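Local coordinates for protein AlyGC mutant - R241A (Glaciecola chathamensis S18K6, PDB 5GKQ) that is an engineered variant of a family 6 polysaccharide lyase, an enzyme that cleaves alginate by beta-elimination, at residues 341-346 with 405-410; 276-281 with 315-320. All coordinates share one frame; numbering follows the deposited sequence.

Contact 1: residues 341-346 with 405-410; sequences MNNNLI and QQKYGV
The bend in strand 339-347 of the parallel beta-helix, at N343 and N344, is met from outside the coil by a type I turn, Q405 to Y408, and the glycine after it. G409 N points at N343 O, 2.7 Å away, in a nearly straight bond (172° at the hydrogen). Beside it the N343 carboxamide donates from ND2 to K407 O at 3.1 Å, tilted out of the plane of that carbonyl; with CG beside the backbone N (chi1 -67°), the amide leans over to the turn. Cutting N343 back to an alanine would remove the amide, and K407 O would probably lose this donor, leaving the turn less firmly held to the bend. In this pectate-lyase-like coil N344 turns inward instead, where N314 takes its OD1 and N369 binds its backbone N, consistent with an asparagine ladder running from coil to coil. Y408 sets its CB against N344 O (3.7 Å), while K407 CG lies above one face of its ring, displaced toward the rim, and the side chain leans on L370. L345 adds the apolar part: its CB lies 4.1 Å from Y408 CB and 3.8 Å from G409 N, and CD2 approaches Y408 O.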
loop_
_atom_site.group_PDB
_atom_site.type_symbol
_atom_site.label_atom_id
_atom_site.label_comp_id
_atom_site.label_asym_id
_atom_site.label_seq_id
_atom_site.Cartn_x
_atom_site.Cartn_y
_atom_site.Cartn_z
ATOM N N MET A 341 -0.280 51.579 -9.878
ATOM C CA MET A 341 -0.670 50.734 -10.999
ATOM C C MET A 341 -1.017 51.633 -12.177
ATOM O O MET A 341 -2.060 52.286 -12.167
ATOM C CB MET A 341 -1.839 49.829 -10.614
ATOM C CG MET A 341 -2.179 48.777 -11.644
ATOM S SD MET A 341 -2.995 47.332 -10.984
ATOM C CE MET A 341 -3.401 46.495 -12.509
ATOM N N ASN A 342 -0.150 51.667 -13.193
ATOM C CA ASN A 342 -0.274 52.617 -14.291
ATOM C C ASN A 342 -0.266 51.902 -15.633
ATOM O O ASN A 342 0.327 50.838 -15.787
ATOM C CB ASN A 342 0.873 53.653 -14.342
ATOM C CG ASN A 342 1.491 53.950 -12.992
ATOM O OD1 ASN A 342 0.802 54.201 -12.010
ATOM N ND2 ASN A 342 2.818 53.940 -12.950
ATOM N N ASN A 343 -0.939 52.509 -16.607
ATOM C CA ASN A 343 -0.754 52.198 -18.023
ATOM C C ASN A 343 -0.910 50.715 -18.336
ATOM O O ASN A 343 -0.379 50.217 -19.327
ATOM C CB ASN A 343 0.591 52.728 -18.511
ATOM C CG ASN A 343 0.634 54.226 -18.503
ATOM O OD1 ASN A 343 0.963 54.836 -17.491
ATOM N ND2 ASN A 343 0.257 54.836 -19.618
ATOM N N ASN A 344 -1.678 50.011 -17.524
ATOM C CA ASN A 344 -2.047 48.643 -17.835
ATOM C C ASN A 344 -3.260 48.598 -18.756
ATOM O O ASN A 344 -3.985 49.578 -18.924
ATOM C CB ASN A 344 -2.322 47.883 -16.554
ATOM C CG ASN A 344 -1.173 47.963 -15.601
ATOM O OD1 ASN A 344 -0.282 47.134 -15.630
ATOM N ND2 ASN A 344 -1.175 48.971 -14.759
ATOM N N LEU A 345 -3.473 47.439 -19.358
ATOM C CA LEU A 345 -4.550 47.247 -20.313
ATOM C C LEU A 345 -5.251 45.945 -19.967
ATOM O O LEU A 345 -4.621 44.886 -19.948
ATOM C CB LEU A 345 -4.022 47.244 -21.748
ATOM C CG LEU A 345 -4.905 46.701 -22.878
ATOM C CD1 LEU A 345 -6.156 47.549 -23.100
ATOM C CD2 LEU A 345 -4.088 46.586 -24.160
ATOM N N ILE A 346 -6.537 46.034 -19.636
ATOM C CA ILE A 346 -7.371 44.883 -19.323
ATOM C C ILE A 346 -8.434 44.771 -20.403
ATOM O O ILE A 346 -9.137 45.740 -20.696
ATOM C CB ILE A 346 -8.031 45.008 -17.943
ATOM C CG1 ILE A 346 -7.020 45.339 -16.853
ATOM C CG2 ILE A 346 -8.736 43.723 -17.594
ATOM C CD1 ILE A 346 -7.653 45.399 -15.490
ATOM N N GLN A 405 -4.322 54.006 -28.295
ATOM C CA GLN A 405 -4.403 53.027 -27.241
ATOM C C GLN A 405 -3.174 52.193 -27.006
ATOM O O GLN A 405 -3.187 51.359 -26.169
ATOM C CB GLN A 405 -5.510 52.064 -27.604
ATOM C CG GLN A 405 -6.873 52.407 -27.106
ATOM C CD GLN A 405 -7.939 51.703 -27.868
ATOM O OE1 GLN A 405 -7.694 50.723 -28.522
ATOM N NE2 GLN A 405 -9.129 52.236 -27.820
ATOM N N GLN A 406 -2.118 52.398 -27.757
ATOM C CA GLN A 406 -0.949 51.548 -27.608
ATOM C C GLN A 406 -0.038 52.010 -26.487
ATOM O O GLN A 406 0.934 51.318 -26.176
ATOM C CB GLN A 406 -0.194 51.455 -28.938
ATOM C CG GLN A 406 -1.004 50.765 -30.044
ATOM C CD GLN A 406 -0.126 50.091 -31.096
ATOM O OE1 GLN A 406 1.064 50.390 -31.211
ATOM N NE2 GLN A 406 -0.712 49.174 -31.865
ATOM N N LYS A 407 -0.348 53.126 -25.840
ATOM C CA LYS A 407 0.407 53.540 -24.670
ATOM C C LYS A 407 -0.072 52.863 -23.390
ATOM O O LYS A 407 0.406 53.222 -22.310
ATOM C CB LYS A 407 0.354 55.063 -24.515
ATOM C CG LYS A 407 -0.946 55.647 -23.980
ATOM C CD LYS A 407 -0.664 56.958 -23.246
ATOM C CE LYS A 407 -1.912 57.610 -22.666
ATOM N NZ LYS A 407 -1.547 58.762 -21.784
ATOM N N TYR A 408 -1.003 51.911 -23.488
ATOM C CA TYR A 408 -1.443 51.072 -22.381
ATOM C C TYR A 408 -1.080 49.628 -22.684
ATOM O O TYR A 408 -1.227 49.164 -23.815
ATOM C CB TYR A 408 -2.968 51.147 -22.137
ATOM C CG TYR A 408 -3.582 52.517 -22.162
ATOM C CD1 TYR A 408 -3.651 53.287 -21.021
ATOM C CD2 TYR A 408 -4.117 53.028 -23.324
ATOM C CE1 TYR A 408 -4.223 54.536 -21.040
ATOM C CE2 TYR A 408 -4.686 54.276 -23.352
ATOM C CZ TYR A 408 -4.737 55.025 -22.208
ATOM O OH TYR A 408 -5.301 56.271 -22.238
ATOM N N GLY A 409 -0.633 48.919 -21.671
ATOM C CA GLY A 409 -0.221 47.553 -21.855
ATOM C C GLY A 409 1.220 47.425 -22.304
ATOM O O GLY A 409 2.033 48.352 -22.226
ATOM N N VAL A 410 1.521 46.220 -22.803
ATOM C CA VAL A 410 2.886 45.845 -23.134
ATOM C C VAL A 410 3.350 46.580 -24.380
ATOM O O VAL A 410 2.563 47.059 -25.202
ATOM C CB VAL A 410 3.019 44.321 -23.318
ATOM C CG1 VAL A 410 2.579 43.586 -22.071
ATOM C CG2 VAL A 410 2.244 43.845 -24.524
#

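Contact 2: residues 276-281 with 315-320; sequences YLEGLT and TLVNVE
V319 CG2 sits at the apolar centre, 3.9 Å from L277 CB and 4.2 Å from L280 CD1, joining two successive coils of the right-handed parallel beta-helix expected of the pectate-lyase-like family. L277 and L316 share a face of the strands, CB against CG, and F252 of the coil before packs on both L277 and L280. The other face carries Y276, T315, E278 and V317. T315 CG2 approaches CD2 and CE2 of the tyrosine ring obliquely, 3.8 Å from CE2, and V317 CG2 comes near the phenol end; the ring extends there because its CG is anti to the backbone N (chi1 -178°). L398 and R392 border this face, L398 N bonding to Y276 OH and R392 forming a salt bridge with E278 OE2.

Strands 276-278 and 315-317 run parallel, their axes 4.6 Å apart, in register from Y276 beside T315. L277 uses both its N-H and its carbonyl, to T315 O and V317 N, and G279 N continues to V317 O. Past the strands G279 and N318 both take positive phi, so the two coils bend together; a weak bond from L280 N to N318 O (3.3 Å) spans the bend, and E320 N then reaches L280 O at 3.0 Å, almost straight (178°). At the polar edge T281 OG1 turns to V257 O and H259 N of the preceding coil, while its methyl CG2 lies alongside the E320 carboxylate, 3.6 Å from OE2.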
loop_
_atom_site.group_PDB
_atom_site.type_symbol
_atom_site.label_atom_id
_atom_site.label_comp_id
_atom_site.label_asym_id
_atom_site.label_seq_id
_atom_site.Cartn_x
_atom_site.Cartn_y
_atom_site.Cartn_z
ATOM N N TYR A 276 2.766 40.169 -20.223
ATOM C CA TYR A 276 1.568 39.834 -20.978
ATOM C C TYR A 276 0.898 38.598 -20.377
ATOM O O TYR A 276 1.471 37.509 -20.385
ATOM C CB TYR A 276 1.921 39.602 -22.441
ATOM C CG TYR A 276 0.735 39.291 -23.329
ATOM C CD1 TYR A 276 0.243 38.002 -23.438
ATOM C CD2 TYR A 276 0.127 40.281 -24.078
ATOM C CE1 TYR A 276 -0.828 37.714 -24.248
ATOM C CE2 TYR A 276 -0.954 39.998 -24.894
ATOM C CZ TYR A 276 -1.427 38.710 -24.974
ATOM O OH TYR A 276 -2.500 38.415 -25.782
ATOM N N LEU A 277 -0.328 38.748 -19.889
ATOM C CA LEU A 277 -1.066 37.637 -19.295
ATOM C C LEU A 277 -2.343 37.434 -20.094
ATOM O O LEU A 277 -3.016 38.404 -20.433
ATOM C CB LEU A 277 -1.369 37.895 -17.817
ATOM C CG LEU A 277 -0.124 38.035 -16.909
ATOM C CD1 LEU A 277 0.494 39.403 -16.997
ATOM C CD2 LEU A 277 -0.440 37.734 -15.485
ATOM N N GLU A 278 -2.658 36.185 -20.432
ATOM C CA GLU A 278 -3.790 35.909 -21.306
ATOM C C GLU A 278 -4.405 34.569 -20.960
ATOM O O GLU A 278 -3.683 33.593 -20.775
ATOM C CB GLU A 278 -3.378 35.915 -22.772
ATOM C CG GLU A 278 -4.429 35.383 -23.747
ATOM C CD GLU A 278 -3.945 35.427 -25.193
ATOM O OE1 GLU A 278 -3.037 36.208 -25.513
ATOM O OE2 GLU A 278 -4.476 34.689 -26.028
ATOM N N GLY A 279 -5.731 34.532 -20.863
ATOM C CA GLY A 279 -6.455 33.289 -20.677
ATOM C C GLY A 279 -6.192 32.578 -19.371
ATOM O O GLY A 279 -6.164 31.344 -19.342
ATOM N N LEU A 280 -6.029 33.318 -18.282
ATOM C CA LEU A 280 -5.715 32.742 -16.985
ATOM C C LEU A 280 -6.984 32.627 -16.142
ATOM O O LEU A 280 -7.685 33.615 -15.917
ATOM C CB LEU A 280 -4.660 33.585 -16.277
ATOM C CG LEU A 280 -3.405 33.844 -17.097
ATOM C CD1 LEU A 280 -2.532 34.775 -16.306
ATOM C CD2 LEU A 280 -2.702 32.554 -17.359
ATOM N N THR A 281 -7.261 31.423 -15.665
ATOM C CA THR A 281 -8.497 31.110 -14.978
ATOM C C THR A 281 -8.324 30.975 -13.477
ATOM O O THR A 281 -9.305 30.724 -12.775
ATOM C CB THR A 281 -9.082 29.810 -15.513
ATOM O OG1 THR A 281 -8.262 28.732 -15.071
ATOM C CG2 THR A 281 -9.144 29.801 -17.017
ATOM N N THR A 315 -0.383 43.789 -19.782
ATOM C CA THR A 315 -1.562 43.519 -20.590
ATOM C C THR A 315 -2.195 42.248 -20.072
ATOM O O THR A 315 -1.520 41.220 -19.972
ATOM C CB THR A 315 -1.242 43.328 -22.069
ATOM O OG1 THR A 315 -0.910 44.581 -22.653
ATOM C CG2 THR A 315 -2.453 42.747 -22.805
ATOM N N LEU A 316 -3.478 42.321 -19.748
ATOM C CA LEU A 316 -4.232 41.198 -19.205
ATOM C C LEU A 316 -5.433 40.979 -20.110
ATOM O O LEU A 316 -6.297 41.851 -20.223
ATOM C CB LEU A 316 -4.650 41.468 -17.763
ATOM C CG LEU A 316 -3.457 41.642 -16.824
ATOM C CD1 LEU A 316 -3.095 43.097 -16.620
ATOM C CD2 LEU A 316 -3.712 40.975 -15.515
ATOM N N VAL A 317 -5.463 39.834 -20.779
ATOM C CA VAL A 317 -6.505 39.494 -21.734
ATOM C C VAL A 317 -7.198 38.257 -21.194
ATOM O O VAL A 317 -6.558 37.222 -20.995
ATOM C CB VAL A 317 -5.943 39.227 -23.143
ATOM C CG1 VAL A 317 -7.074 38.844 -24.094
ATOM C CG2 VAL A 317 -5.195 40.410 -23.682
ATOM N N ASN A 318 -8.498 38.364 -20.950
ATOM C CA ASN A 318 -9.282 37.302 -20.324
ATOM C C ASN A 318 -8.550 36.721 -19.124
ATOM O O ASN A 318 -8.401 35.512 -18.976
ATOM C CB ASN A 318 -9.651 36.209 -21.321
ATOM C CG ASN A 318 -10.497 36.730 -22.451
ATOM O OD1 ASN A 318 -11.155 37.755 -22.322
ATOM N ND2 ASN A 318 -10.486 36.033 -23.565
ATOM N N VAL A 319 -8.084 37.605 -18.254
ATOM C CA VAL A 319 -7.586 37.191 -16.955
ATOM C C VAL A 319 -8.742 37.275 -15.968
ATOM O O VAL A 319 -9.173 38.363 -15.589
ATOM C CB VAL A 319 -6.405 38.048 -16.506
ATOM C CG1 VAL A 319 -6.032 37.685 -15.088
ATOM C CG2 VAL A 319 -5.258 37.824 -17.435
ATOM N N GLU A 320 -9.236 36.117 -15.535
ATOM C CA GLU A 320 -10.511 36.085 -14.840
ATOM C C GLU A 320 -10.448 36.650 -13.433
ATOM O O GLU A 320 -11.491 37.015 -12.899
ATOM C CB GLU A 320 -11.050 34.666 -14.815
ATOM C CG GLU A 320 -11.388 34.197 -16.207
ATOM C CD GLU A 320 -11.781 32.748 -16.271
ATOM O OE1 GLU A 320 -12.029 32.124 -15.214
ATOM O OE2 GLU A 320 -11.825 32.232 -17.397
#

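Overall arrangement
Contact 2 joins two consecutive coils strand to strand, whereas contact 1 fixes a non-regular segment against the next coil of the same beta-helix. Strands 310-317 and 339-347 are neighbours, and L345 O probably bonds to L316 N, so the two sites, with centres about 13 Å apart, are continuous. The 405-410 segment reaches both: V410 N probably bonds to T315 OG1, and V410 CG1 packs near Y276 N. Contact 2, partly buried with no residue fully exposed, covers about twice the area and repeats a backbone ladder, with leucines on one face and a mixed set, including T315 and E278, on the other; contact 1 is mostly buried, apart from exposed K407, but rests on two bonds, one from a side-chain amide.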